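Local coordinates for protein alanine racemase, biosynthetic (Pseudomonas aeruginosa PAO1, PDB 6A2F) that is a dimeric member of the alanine racemase family, built from a TIM-barrel domain and a beta-rich domain and carrying a covalently bound pyridoxal phosphate, at residues Q93-L98 / L114-N119; A137-H142 / L182-D187; Y215-L220 / S329-A334; R244-G249 / W258-P263. One frame throughout, in Å; residues are numbered along the deposited sequence.

Contact 1: Q93-L98 / L114-N119; sequences QLRLDL and LDIPLN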
loop_
_atom_site.group_PDB
_atom_site.type_symbol
_atom_site.label_atom_id
_atom_site.label_comp_id
_atom_site.label_asym_id
_atom_site.label_seq_id
_atom_site.Cartn_x
_atom_site.Cartn_y
_atom_site.Cartn_z
ATOM N N GLN A 93 -31.695 -5.031 -1.289
ATOM C CA GLN A 93 -32.041 -3.653 -0.927
ATOM C C GLN A 93 -31.358 -2.649 -1.865
ATOM O O GLN A 93 -31.977 -1.674 -2.286
ATOM C CB GLN A 93 -31.667 -3.369 0.539
ATOM C CG GLN A 93 -31.970 -1.955 1.041
ATOM C CD GLN A 93 -31.437 -1.680 2.448
ATOM O OE1 GLN A 93 -30.593 -0.794 2.652
ATOM N NE2 GLN A 93 -31.932 -2.428 3.425
ATOM N N LEU A 94 -30.094 -2.909 -2.199
ATOM C CA LEU A 94 -29.300 -1.999 -3.025
ATOM C C LEU A 94 -29.478 -2.242 -4.526
ATOM O O LEU A 94 -28.852 -1.567 -5.349
ATOM C CB LEU A 94 -27.818 -2.078 -2.642
ATOM C CG LEU A 94 -27.437 -1.861 -1.171
ATOM C CD1 LEU A 94 -25.981 -2.246 -0.920
ATOM C CD2 LEU A 94 -27.722 -0.436 -0.716
ATOM N N ARG A 95 -30.339 -3.202 -4.870
ATOM C CA ARG A 95 -30.638 -3.553 -6.266
ATOM C C ARG A 95 -29.372 -3.797 -7.106
ATOM O O ARG A 95 -29.110 -3.107 -8.098
ATOM C CB ARG A 95 -31.547 -2.499 -6.906
ATOM C CG ARG A 95 -32.980 -2.515 -6.396
ATOM C CD ARG A 95 -33.856 -1.643 -7.288
ATOM N NE ARG A 95 -35.275 -2.016 -7.244
ATOM C CZ ARG A 95 -36.092 -2.010 -8.301
ATOM N NH1 ARG A 95 -37.367 -2.359 -8.157
ATOM N NH2 ARG A 95 -35.638 -1.665 -9.503
ATOM N N LEU A 96 -28.598 -4.796 -6.689
ATOM C CA LEU A 96 -27.306 -5.092 -7.295
ATOM C C LEU A 96 -27.368 -6.271 -8.251
ATOM O O LEU A 96 -28.216 -7.160 -8.107
ATOM C CB LEU A 96 -26.260 -5.370 -6.213
ATOM C CG LEU A 96 -26.028 -4.308 -5.134
ATOM C CD1 LEU A 96 -24.983 -4.802 -4.152
ATOM C CD2 LEU A 96 -25.613 -2.975 -5.734
ATOM N N ASP A 97 -26.470 -6.259 -9.234
ATOM C CA ASP A 97 -26.263 -7.404 -10.107
ATOM C C ASP A 97 -25.380 -8.406 -9.389
ATOM O O ASP A 97 -24.291 -8.061 -8.920
ATOM C CB ASP A 97 -25.598 -6.988 -11.416
ATOM C CG ASP A 97 -26.564 -6.362 -12.394
ATOM O OD1 ASP A 97 -27.622 -5.841 -11.973
ATOM O OD2 ASP A 97 -26.255 -6.393 -13.602
ATOM N N LEU A 98 -25.849 -9.644 -9.308
ATOM C CA LEU A 98 -25.109 -10.684 -8.619
ATOM C C LEU A 98 -24.270 -11.509 -9.584
ATOM O O LEU A 98 -24.604 -11.639 -10.765
ATOM C CB LEU A 98 -26.054 -11.591 -7.831
ATOM C CG LEU A 98 -26.980 -10.931 -6.804
ATOM C CD1 LEU A 98 -27.845 -11.990 -6.141
ATOM C CD2 LEU A 98 -26.203 -10.130 -5.766
ATOM N N LEU A 114 -34.994 -14.194 -1.970
ATOM C CA LEU A 114 -35.166 -12.743 -1.960
ATOM C C LEU A 114 -36.536 -12.263 -2.429
ATOM O O LEU A 114 -37.266 -12.972 -3.125
ATOM C CB LEU A 114 -34.050 -12.045 -2.750
ATOM C CG LEU A 114 -32.620 -12.214 -2.228
ATOM C CD1 LEU A 114 -31.648 -11.490 -3.144
ATOM C CD2 LEU A 114 -32.463 -11.755 -0.781
ATOM N N ASP A 115 -36.848 -11.034 -2.031
ATOM C CA ASP A 115 -38.131 -10.381 -2.270
ATOM C C ASP A 115 -38.279 -9.896 -3.708
ATOM O O ASP A 115 -39.393 -9.730 -4.207
ATOM C CB ASP A 115 -38.228 -9.171 -1.339
ATOM C CG ASP A 115 -39.615 -8.956 -0.807
ATOM O OD1 ASP A 115 -40.401 -9.930 -0.766
ATOM O OD2 ASP A 115 -39.918 -7.809 -0.412
ATOM N N ILE A 116 -37.145 -9.663 -4.360
ATOM C CA ILE A 116 -37.098 -9.004 -5.655
ATOM C C ILE A 116 -36.159 -9.793 -6.570
ATOM O O ILE A 116 -35.110 -10.264 -6.122
ATOM C CB ILE A 116 -36.668 -7.510 -5.496
ATOM C CG1 ILE A 116 -36.722 -6.753 -6.830
ATOM C CG2 ILE A 116 -35.291 -7.380 -4.841
ATOM C CD1 ILE A 116 -36.866 -5.248 -6.685
ATOM N N PRO A 117 -36.543 -9.976 -7.848
ATOM C CA PRO A 117 -35.608 -10.632 -8.760
ATOM C C PRO A 117 -34.426 -9.716 -9.091
ATOM O O PRO A 117 -34.587 -8.501 -9.174
ATOM C CB PRO A 117 -36.460 -10.910 -10.008
ATOM C CG PRO A 117 -37.563 -9.912 -9.952
ATOM C CD PRO A 117 -37.833 -9.668 -8.495
ATOM N N LEU A 118 -33.248 -10.304 -9.259
ATOM C CA LEU A 118 -32.040 -9.536 -9.543
ATOM C C LEU A 118 -31.339 -10.065 -10.795
ATOM O O LEU A 118 -31.561 -11.212 -11.203
ATOM C CB LEU A 118 -31.093 -9.577 -8.337
ATOM C CG LEU A 118 -31.562 -8.969 -7.007
ATOM C CD1 LEU A 118 -30.675 -9.462 -5.879
ATOM C CD2 LEU A 118 -31.583 -7.447 -7.043
ATOM N N ASN A 119 -30.509 -9.226 -11.411
ATOM C CA ASN A 119 -29.695 -9.675 -12.535
ATOM C C ASN A 119 -28.593 -10.587 -12.010
ATOM O O ASN A 119 -27.903 -10.252 -11.042
ATOM C CB ASN A 119 -29.101 -8.499 -13.313
ATOM C CG ASN A 119 -30.161 -7.569 -13.869
ATOM O OD1 ASN A 119 -31.266 -7.987 -14.215
ATOM N ND2 ASN A 119 -29.821 -6.294 -13.961
HETATM O O HOH W 1 -29.916 -6.592 -10.209
#
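The chain leaving helix 87-93 and the chain running into strand 118-123 converge with their touching parts 49° apart in direction. Their backbones are nearest at Asp97 and Asn119, CA atoms 4.8 Å apart. One residue further on, Leu98 N donates to Asn119 O over 2.8 Å, nearly along the C=O axis. Arg95, at positive phi (51°), leaves the helix in a Schellman motif.

Asp97 and Asn119 lie side by side and point the same way, each with CG anti to its own carbonyl carbon. The carboxylate and amide planes stand 86° apart, and Asn119 ND2 meets Asp97 OD1 from above the carboxylate plane, at 3.0 Å. A water gives OD1 a second bond while accepting from Asn119 N. Asp97 OD2 makes a salt bridge to Arg75 and a hydrogen bond to Trp121 NE1, and Asn119 OD1 accepts from Arg152 NH2, so both ends of each group have partners. Leu118 packs alongside: its CD2 lies 3.5 Å from Leu96 O, and its CD1 meets Leu98 CD1 at 3.8 Å. The side chains of Ile116 and Arg95 cross at about a right angle, Ile116 CD1 coming within 3.3 Å of Arg95 NH1.

Strands 98-100 and 118-123 are parallel neighbours joined through helix 103-112, a beta-alpha-beta crossover of the TIM barrel; Asp97 bonds to strand 75-78, Leu96 packs on helix 61-70, and Leu98 on helix 87-93.

Contact 2: A137-H142 / L182-D187; sequences ALRAWH and LDLDFD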
loop_
_atom_site.group_PDB
_atom_site.type_symbol
_atom_site.label_atom_id
_atom_site.label_comp_id
_atom_site.label_asym_id
_atom_site.label_seq_id
_atom_site.Cartn_x
_atom_site.Cartn_y
_atom_site.Cartn_z
ATOM N N ALA A 137 -20.756 -27.474 -15.532
ATOM C CA ALA A 137 -21.426 -26.942 -14.349
ATOM C C ALA A 137 -22.232 -25.683 -14.673
ATOM O O ALA A 137 -23.334 -25.496 -14.147
ATOM C CB ALA A 137 -20.420 -26.674 -13.236
ATOM N N LEU A 138 -21.695 -24.835 -15.549
ATOM C CA LEU A 138 -22.392 -23.612 -15.939
ATOM C C LEU A 138 -23.680 -23.920 -16.696
ATOM O O LEU A 138 -24.706 -23.271 -16.466
ATOM C CB LEU A 138 -21.489 -22.674 -16.746
ATOM C CG LEU A 138 -21.935 -21.204 -16.731
ATOM C CD1 LEU A 138 -20.736 -20.277 -16.663
ATOM C CD2 LEU A 138 -22.835 -20.846 -17.910
ATOM N N ARG A 139 -23.632 -24.911 -17.582
ATOM C CA ARG A 139 -24.832 -25.349 -18.303
ATOM C C ARG A 139 -25.877 -25.846 -17.304
ATOM O O ARG A 139 -27.050 -25.485 -17.399
ATOM C CB ARG A 139 -24.498 -26.425 -19.346
ATOM C CG ARG A 139 -23.342 -26.047 -20.264
ATOM C CD ARG A 139 -23.127 -27.026 -21.406
ATOM N NE ARG A 139 -23.841 -26.584 -22.596
ATOM C CZ ARG A 139 -23.283 -25.950 -23.621
ATOM N NH1 ARG A 139 -21.985 -25.686 -23.635
ATOM N NH2 ARG A 139 -24.033 -25.587 -24.644
ATOM N N ALA A 140 -25.433 -26.641 -16.331
ATOM C CA ALA A 140 -26.308 -27.144 -15.271
ATOM C C ALA A 140 -26.978 -26.010 -14.492
ATOM O O ALA A 140 -28.190 -26.038 -14.261
ATOM C CB ALA A 140 -25.536 -28.057 -14.332
ATOM N N TRP A 141 -26.185 -25.010 -14.105
ATOM C CA TRP A 141 -26.707 -23.853 -13.375
ATOM C C TRP A 141 -27.610 -22.977 -14.239
ATOM O O TRP A 141 -28.567 -22.388 -13.732
ATOM C CB TRP A 141 -25.579 -23.051 -12.725
ATOM C CG TRP A 141 -25.149 -23.668 -11.443
ATOM C CD1 TRP A 141 -24.130 -24.556 -11.261
ATOM C CD2 TRP A 141 -25.756 -23.485 -10.159
ATOM N NE1 TRP A 141 -24.054 -24.928 -9.941
ATOM C CE2 TRP A 141 -25.041 -24.285 -9.242
ATOM C CE3 TRP A 141 -26.830 -22.718 -9.694
ATOM C CZ2 TRP A 141 -25.364 -24.342 -7.883
ATOM C CZ3 TRP A 141 -27.152 -22.770 -8.343
ATOM C CH2 TRP A 141 -26.419 -23.580 -7.454
ATOM N N HIS A 142 -27.319 -22.906 -15.538
ATOM C CA HIS A 142 -28.198 -22.203 -16.467
ATOM C C HIS A 142 -29.586 -22.851 -16.473
ATOM O O HIS A 142 -30.597 -22.153 -16.368
ATOM C CB HIS A 142 -27.618 -22.153 -17.884
ATOM C CG HIS A 142 -28.466 -21.382 -18.848
ATOM N ND1 HIS A 142 -29.521 -21.951 -19.531
ATOM C CD2 HIS A 142 -28.432 -20.082 -19.222
ATOM C CE1 HIS A 142 -30.093 -21.034 -20.294
ATOM N NE2 HIS A 142 -29.452 -19.891 -20.123
ATOM N N LEU A 182 -22.561 -19.948 -26.149
ATOM C CA LEU A 182 -23.483 -18.951 -26.694
ATOM C C LEU A 182 -24.690 -19.542 -27.439
ATOM O O LEU A 182 -25.480 -18.815 -28.048
ATOM C CB LEU A 182 -22.729 -17.906 -27.533
ATOM C CG LEU A 182 -21.637 -17.077 -26.819
ATOM C CD1 LEU A 182 -21.259 -15.851 -27.642
ATOM C CD2 LEU A 182 -22.041 -16.656 -25.409
ATOM N N ASP A 183 -24.835 -20.864 -27.363
ATOM C CA ASP A 183 -26.070 -21.535 -27.762
ATOM C C ASP A 183 -27.143 -21.373 -26.677
ATOM O O ASP A 183 -28.338 -21.512 -26.953
ATOM C CB ASP A 183 -25.815 -23.019 -28.033
ATOM C CG ASP A 183 -25.171 -23.723 -26.853
ATOM O OD1 ASP A 183 -23.952 -23.546 -26.640
ATOM O OD2 ASP A 183 -25.882 -24.459 -26.138
ATOM N N LEU A 184 -26.705 -21.079 -25.450
ATOM C CA LEU A 184 -27.600 -20.864 -24.311
ATOM C C LEU A 184 -28.181 -19.455 -24.302
ATOM O O LEU A 184 -27.530 -18.501 -24.731
ATOM C CB LEU A 184 -26.870 -21.111 -22.986
ATOM C CG LEU A 184 -26.250 -22.480 -22.701
ATOM C CD1 LEU A 184 -25.328 -22.385 -21.491
ATOM C CD2 LEU A 184 -27.317 -23.547 -22.497
ATOM N N ASP A 185 -29.402 -19.337 -23.785
ATOM C CA ASP A 185 -30.106 -18.060 -23.712
ATOM C C ASP A 185 -29.540 -17.169 -22.603
ATOM O O ASP A 185 -29.777 -17.400 -21.412
ATOM C CB ASP A 185 -31.608 -18.292 -23.507
ATOM C CG ASP A 185 -32.443 -17.024 -23.686
ATOM O OD1 ASP A 185 -31.897 -15.896 -23.628
ATOM O OD2 ASP A 185 -33.670 -17.163 -23.877
ATOM N N PHE A 186 -28.792 -16.150 -23.018
ATOM C CA PHE A 186 -28.222 -15.160 -22.114
ATOM C C PHE A 186 -28.719 -13.766 -22.484
ATOM O O PHE A 186 -28.782 -13.412 -23.662
ATOM C CB PHE A 186 -26.693 -15.182 -22.192
ATOM C CG PHE A 186 -26.052 -16.318 -21.448
ATOM C CD1 PHE A 186 -26.194 -16.438 -20.069
ATOM C CD2 PHE A 186 -25.274 -17.254 -22.123
ATOM C CE1 PHE A 186 -25.587 -17.481 -19.377
ATOM C CE2 PHE A 186 -24.664 -18.297 -21.437
ATOM C CZ PHE A 186 -24.818 -18.409 -20.061
ATOM N N ASP A 187 -29.059 -12.973 -21.472
ATOM C CA ASP A 187 -29.494 -11.599 -21.692
ATOM C C ASP A 187 -28.313 -10.687 -21.996
ATOM O O ASP A 187 -28.414 -9.796 -22.837
ATOM C CB ASP A 187 -30.270 -11.082 -20.481
ATOM C CG ASP A 187 -31.562 -11.832 -20.261
ATOM O OD1 ASP A 187 -32.487 -11.666 -21.082
ATOM O OD2 ASP A 187 -31.655 -12.593 -19.277
#
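Asp185 O is gripped by two donors, His142 NE2 and, from just beyond the helical segment, Arg146 NH1. The imidazole bond measures 2.8 Å from His142 NE2 to Asp185 O and is close to straight, with 170° at the hydrogen. The oxygen lies in the plane of the imidazole, whereas the donor stands above the plane of the carbonyl. His142 reaches across with CG anti to its backbone N, and Leu184 slides past it in the opposite direction, laying CB over the ring face 4.1 Å from the centroid. The edge of His142 is turned toward the face of Phe186, an edge-to-face pair with planes at 75°. These side chains join helix 135-145 of the TIM barrel to the loop that leads from helix 169-179 into strand 189-190. Strand 151-157 adds Leu154 against His142 and Leu156 against both Leu138 and Phe186. Leu138 CD2 approaches the edge of the Phe186 ring, 3.8 Å from CZ. On the outer side Arg139, its chain bent at chi3, brings NH2 to within 2.6 Å of Asp183 OD2 in a salt bridge. Guanidinium and carboxylate are nearly coplanar, 10° apart; NH2 also makes a weak bond to Asp183 OD1, while Arg139 NH1 is held by Gly180 O.

Contact 3: Y215-L220 / S329-A334; sequences YGSTPL and SVDEVA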
loop_
_atom_site.group_PDB
_atom_site.type_symbol
_atom_site.label_atom_id
_atom_site.label_comp_id
_atom_site.label_asym_id
_atom_site.label_seq_id
_atom_site.Cartn_x
_atom_site.Cartn_y
_atom_site.Cartn_z
ATOM N N TYR A 215 -8.021 5.094 -15.975
ATOM C CA TYR A 215 -7.173 5.941 -15.141
ATOM C C TYR A 215 -5.884 6.375 -15.852
ATOM O O TYR A 215 -5.003 6.992 -15.252
ATOM C CB TYR A 215 -6.912 5.254 -13.791
ATOM C CG TYR A 215 -8.188 4.737 -13.146
ATOM C CD1 TYR A 215 -9.022 5.587 -12.417
ATOM C CD2 TYR A 215 -8.575 3.404 -13.293
ATOM C CE1 TYR A 215 -10.196 5.124 -11.843
ATOM C CE2 TYR A 215 -9.747 2.929 -12.725
ATOM C CZ TYR A 215 -10.555 3.791 -11.999
ATOM O OH TYR A 215 -11.719 3.314 -11.426
ATOM N N GLY A 216 -5.803 6.065 -17.144
ATOM C CA GLY A 216 -4.687 6.500 -17.977
ATOM C C GLY A 216 -3.422 5.701 -17.751
ATOM O O GLY A 216 -2.310 6.211 -17.927
ATOM N N SER A 217 -3.599 4.451 -17.332
ATOM C CA SER A 217 -2.506 3.507 -17.220
ATOM C C SER A 217 -2.750 2.401 -18.238
ATOM O O SER A 217 -3.863 1.865 -18.318
ATOM C CB SER A 217 -2.431 2.947 -15.796
ATOM O OG SER A 217 -1.557 1.830 -15.714
ATOM N N THR A 218 -1.721 2.076 -19.020
ATOM C CA THR A 218 -1.824 1.025 -20.037
ATOM C C THR A 218 -2.109 -0.362 -19.455
ATOM O O THR A 218 -1.473 -0.773 -18.482
ATOM C CB THR A 218 -0.576 0.944 -20.954
ATOM O OG1 THR A 218 -0.819 -0.008 -21.999
ATOM C CG2 THR A 218 0.674 0.518 -20.178
ATOM N N PRO A 219 -3.079 -1.081 -20.051
ATOM C CA PRO A 219 -3.333 -2.491 -19.743
ATOM C C PRO A 219 -2.458 -3.451 -20.556
ATOM O O PRO A 219 -2.470 -4.651 -20.300
ATOM C CB PRO A 219 -4.787 -2.671 -20.160
ATOM C CG PRO A 219 -4.972 -1.702 -21.282
ATOM C CD PRO A 219 -4.099 -0.523 -20.961
ATOM N N LEU A 220 -1.714 -2.923 -21.525
ATOM C CA LEU A 220 -0.981 -3.750 -22.485
ATOM C C LEU A 220 0.515 -3.804 -22.201
ATOM O O LEU A 220 1.096 -2.851 -21.681
ATOM C CB LEU A 220 -1.227 -3.258 -23.916
ATOM C CG LEU A 220 -2.675 -3.025 -24.365
ATOM C CD1 LEU A 220 -2.698 -2.347 -25.726
ATOM C CD2 LEU A 220 -3.470 -4.324 -24.399
ATOM N N SER A 329 5.212 8.578 -16.593
ATOM C CA SER A 329 4.157 7.568 -16.571
ATOM C C SER A 329 4.280 6.616 -15.392
ATOM O O SER A 329 5.357 6.065 -15.124
ATOM C CB SER A 329 4.136 6.782 -17.882
ATOM O OG SER A 329 3.049 5.870 -17.900
ATOM N N VAL A 330 3.162 6.426 -14.696
ATOM C CA VAL A 330 3.083 5.474 -13.590
ATOM C C VAL A 330 3.535 4.092 -14.081
ATOM O O VAL A 330 4.125 3.306 -13.329
ATOM C CB VAL A 330 1.664 5.458 -12.948
ATOM C CG1 VAL A 330 0.592 5.027 -13.943
ATOM C CG2 VAL A 330 1.630 4.585 -11.700
ATOM N N ASP A 331 3.293 3.835 -15.366
ATOM C CA ASP A 331 3.688 2.584 -16.011
ATOM C C ASP A 331 5.199 2.428 -16.112
ATOM O O ASP A 331 5.718 1.344 -15.857
ATOM C CB ASP A 331 3.019 2.452 -17.381
ATOM C CG ASP A 331 1.504 2.444 -17.282
ATOM O OD1 ASP A 331 0.979 1.762 -16.376
ATOM O OD2 ASP A 331 0.840 3.129 -18.093
ATOM N N GLU A 332 5.902 3.506 -16.454
ATOM C CA GLU A 332 7.366 3.468 -16.504
ATOM C C GLU A 332 7.953 3.225 -15.113
ATOM O O GLU A 332 8.844 2.384 -14.952
ATOM C CB GLU A 332 7.950 4.750 -17.117
ATOM C CG GLU A 332 9.402 4.606 -17.566
ATOM C CD GLU A 332 10.096 5.933 -17.835
ATOM O OE1 GLU A 332 9.446 6.877 -18.330
ATOM O OE2 GLU A 332 11.311 6.035 -17.562
ATOM N N VAL A 333 7.442 3.951 -14.118
ATOM C CA VAL A 333 7.918 3.818 -12.736
ATOM C C VAL A 333 7.672 2.400 -12.219
ATOM O O VAL A 333 8.563 1.788 -11.626
ATOM C CB VAL A 333 7.285 4.867 -11.790
ATOM C CG1 VAL A 333 7.806 4.709 -10.368
ATOM C CG2 VAL A 333 7.573 6.273 -12.285
ATOM N N ALA A 334 6.472 1.883 -12.470
ATOM C CA ALA A 334 6.109 0.522 -12.080
ATOM C C ALA A 334 6.992 -0.540 -12.742
ATOM O O ALA A 334 7.365 -1.523 -12.102
ATOM C CB ALA A 334 4.648 0.264 -12.394
HETATM O O HOH W 2 0.403 6.774 -17.444
#
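A single carboxylate, that of Asp331, is shared between two consecutive residues of a loop from the other domain, and accepts both direct hydrogen bonds in a contact that buries just 156 Å². Asp331 sits in the first turn of helix 330-336, whose N-cap is Ser329: Ser329 OG accepts from Asp331 N at 3.3 Å. The contact thus ties a helix start in the C-terminal beta-rich domain to the loop 215-220 that follows the TIM barrel strands. With Asp331 CG anti to its carbonyl carbon, OD1 accepts a hydrogen bond from Ser217 OG on its syn lone pair, at 2.6 Å. OD2 accepts from Thr218 N at 2.9 Å, the donor standing 32° above the carboxylate plane. The helix N-terminus would be expected to favour the charged form of this acid. Apolar packing is slight: Val330 CG1 lies 4.1 Å from Ser217 CB, and Leu345 also touches Ser217. A water adds a bridge, donating to Gly216 O and hydrogen-bonded to Ser329 OG. Thr218 turns its hydroxyl to Leu223 O and, in an ST turn, accepts there from Leu220 N; with OG1 anti to the backbone N, Thr218 CG2 lies 3.3 Å from Asp331 OD2.

Contact 4: R244-G249 / W258-P263; sequences REVAVG and WIAERP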
loop_
_atom_site.group_PDB
_atom_site.type_symbol
_atom_site.label_atom_id
_atom_site.label_comp_id
_atom_site.label_asym_id
_atom_site.label_seq_id
_atom_site.Cartn_x
_atom_site.Cartn_y
_atom_site.Cartn_z
ATOM N N ARG A 244 22.047 17.503 -0.024
ATOM C CA ARG A 244 23.348 17.196 0.582
ATOM C C ARG A 244 24.460 17.001 -0.440
ATOM O O ARG A 244 24.217 16.598 -1.580
ATOM C CB ARG A 244 23.269 15.919 1.427
ATOM C CG ARG A 244 22.688 16.091 2.815
ATOM C CD ARG A 244 23.272 15.062 3.773
ATOM N NE ARG A 244 24.314 15.622 4.643
ATOM C CZ ARG A 244 25.631 15.496 4.453
ATOM N NH1 ARG A 244 26.110 14.823 3.414
ATOM N NH2 ARG A 244 26.479 16.045 5.315
ATOM N N GLU A 245 25.683 17.281 -0.001
ATOM C CA GLU A 245 26.886 16.907 -0.722
ATOM C C GLU A 245 27.370 15.574 -0.163
ATOM O O GLU A 245 27.491 15.414 1.054
ATOM C CB GLU A 245 27.973 17.971 -0.540
ATOM C CG GLU A 245 27.631 19.347 -1.098
ATOM C CD GLU A 245 27.592 19.379 -2.616
ATOM O OE1 GLU A 245 26.888 20.252 -3.171
ATOM O OE2 GLU A 245 28.261 18.533 -3.256
ATOM N N VAL A 246 27.630 14.618 -1.049
ATOM C CA VAL A 246 28.121 13.299 -0.647
ATOM C C VAL A 246 29.413 12.999 -1.402
ATOM O O VAL A 246 29.429 12.975 -2.637
ATOM C CB VAL A 246 27.077 12.189 -0.909
ATOM C CG1 VAL A 246 27.572 10.846 -0.399
ATOM C CG2 VAL A 246 25.747 12.524 -0.255
ATOM N N ALA A 247 30.492 12.784 -0.650
ATOM C CA ALA A 247 31.818 12.518 -1.219
ATOM C C ALA A 247 31.919 11.110 -1.804
ATOM O O ALA A 247 31.119 10.238 -1.473
ATOM C CB ALA A 247 32.900 12.738 -0.168
ATOM N N VAL A 248 32.903 10.904 -2.677
ATOM C CA VAL A 248 33.170 9.589 -3.270
ATOM C C VAL A 248 33.418 8.543 -2.171
ATOM O O VAL A 248 34.103 8.822 -1.181
ATOM C CB VAL A 248 34.335 9.657 -4.303
ATOM C CG1 VAL A 248 35.643 10.091 -3.651
ATOM C CG2 VAL A 248 34.510 8.337 -5.045
ATOM N N GLY A 249 32.822 7.362 -2.334
ATOM C CA GLY A 249 32.974 6.268 -1.372
ATOM C C GLY A 249 32.017 6.322 -0.192
ATOM O O GLY A 249 31.945 5.373 0.599
ATOM N N TRP A 258 23.651 2.296 -1.782
ATOM C CA TRP A 258 24.111 3.202 -2.821
ATOM C C TRP A 258 25.419 3.868 -2.380
ATOM O O TRP A 258 25.465 4.534 -1.344
ATOM C CB TRP A 258 23.020 4.242 -3.115
ATOM C CG TRP A 258 23.268 5.086 -4.330
ATOM C CD1 TRP A 258 22.816 4.848 -5.593
ATOM C CD2 TRP A 258 24.020 6.307 -4.396
ATOM N NE1 TRP A 258 23.241 5.839 -6.446
ATOM C CE2 TRP A 258 23.982 6.748 -5.738
ATOM C CE3 TRP A 258 24.724 7.068 -3.454
ATOM C CZ2 TRP A 258 24.623 7.918 -6.165
ATOM C CZ3 TRP A 258 25.363 8.232 -3.877
ATOM C CH2 TRP A 258 25.307 8.644 -5.223
ATOM N N ILE A 259 26.477 3.668 -3.165
ATOM C CA ILE A 259 27.792 4.251 -2.879
ATOM C C ILE A 259 28.180 5.240 -3.978
ATOM O O ILE A 259 28.182 4.896 -5.161
ATOM C CB ILE A 259 28.887 3.164 -2.710
ATOM C CG1 ILE A 259 28.537 2.218 -1.546
ATOM C CG2 ILE A 259 30.260 3.799 -2.498
ATOM C CD1 ILE A 259 29.327 0.920 -1.507
ATOM N N ALA A 260 28.502 6.467 -3.571
ATOM C CA ALA A 260 28.891 7.536 -4.493
ATOM C C ALA A 260 30.229 7.258 -5.173
ATOM O O ALA A 260 31.223 6.951 -4.510
ATOM C CB ALA A 260 28.931 8.872 -3.765
ATOM N N GLU A 261 30.241 7.379 -6.497
ATOM C CA GLU A 261 31.432 7.109 -7.303
ATOM C C GLU A 261 32.099 8.378 -7.837
ATOM O O GLU A 261 33.259 8.350 -8.252
ATOM C CB GLU A 261 31.089 6.162 -8.452
ATOM C CG GLU A 261 30.814 4.733 -8.004
ATOM C CD GLU A 261 30.304 3.857 -9.129
ATOM O OE1 GLU A 261 30.717 2.678 -9.190
ATOM O OE2 GLU A 261 29.498 4.344 -9.955
ATOM N N ARG A 262 31.350 9.475 -7.831
ATOM C CA ARG A 262 31.872 10.809 -8.116
ATOM C C ARG A 262 31.292 11.740 -7.050
ATOM O O ARG A 262 30.295 11.380 -6.418
ATOM C CB ARG A 262 31.469 11.246 -9.531
ATOM C CG ARG A 262 29.968 11.378 -9.760
ATOM C CD ARG A 262 29.613 11.241 -11.232
ATOM N NE ARG A 262 28.177 11.408 -11.466
ATOM C CZ ARG A 262 27.619 12.462 -12.062
ATOM N NH1 ARG A 262 26.303 12.507 -12.222
ATOM N NH2 ARG A 262 28.367 13.467 -12.507
ATOM N N PRO A 263 31.904 12.926 -6.822
ATOM C CA PRO A 263 31.278 13.819 -5.838
ATOM C C PRO A 263 29.802 14.003 -6.186
ATOM O O PRO A 263 29.470 14.361 -7.320
ATOM C CB PRO A 263 32.050 15.131 -6.007
ATOM C CG PRO A 263 33.381 14.710 -6.527
ATOM C CD PRO A 263 33.110 13.530 -7.420
#
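Packing is tightest around Ala260, whose carbonyl and methyl are both engaged. Its O accepts from Gly249 N at 2.7 Å, almost perfectly straight at 178° and within the carbonyl plane. Val248 CA adds a CA-H...O contact to the same Ala260 O, at 3.5 Å. The methyl, Ala260 CB, presses on Ala247 O and lies 4.1 Å from Val246 CG1, the methyl that stands anti to its backbone N. Val246 and Ala260 are the buried residues here, and their methyls make the only apolar side-chain pair between the two segments.

The outer side is looser and largely exposed. Val248 places CG2, anti to its backbone N, 3.4 Å from Glu261 O, so a methyl rests on a backbone carbonyl and no side chain meets it from across. Ile259 CG2 similarly touches Gly249 CA, at 3.8 Å. Glu261 and Arg262 direct their CB atoms away from this region, and Arg262 NH1 goes to Asp311 in a salt bridge.

The touching parts run 122° apart, as the chain leaves strand 234-246 and comes back toward its antiparallel partner 264-269. Between them, strand 251-252 pairs antiparallel with a short, weakly bonded strand at about 258-259. Val246 packs on Ile266 of strand 264-269 and on His129 of the second subunit, whose Asp125 makes a salt bridge to Arg244.

Contacts 1 and 2 both belong to the TIM-barrel domain and lie on the same side of the chain's centre: their centres are 20 Å apart and their nearest atoms about 7 Å, with strand 118-123 leading on to helix 135-145. Contact 4 lies on the far side of the chain's centre, 64 and 66 Å from them by centres, at the tip of the beta-rich domain. Contact 3 bridges the two domains, 10 Å from the chain's centre, and contact 4 falls along the chain between its two segments, with 32 Å separating their centres. Contact 3 is also near a ligand, the Ser217 side chain being about 10 Å from a bound D-lysine.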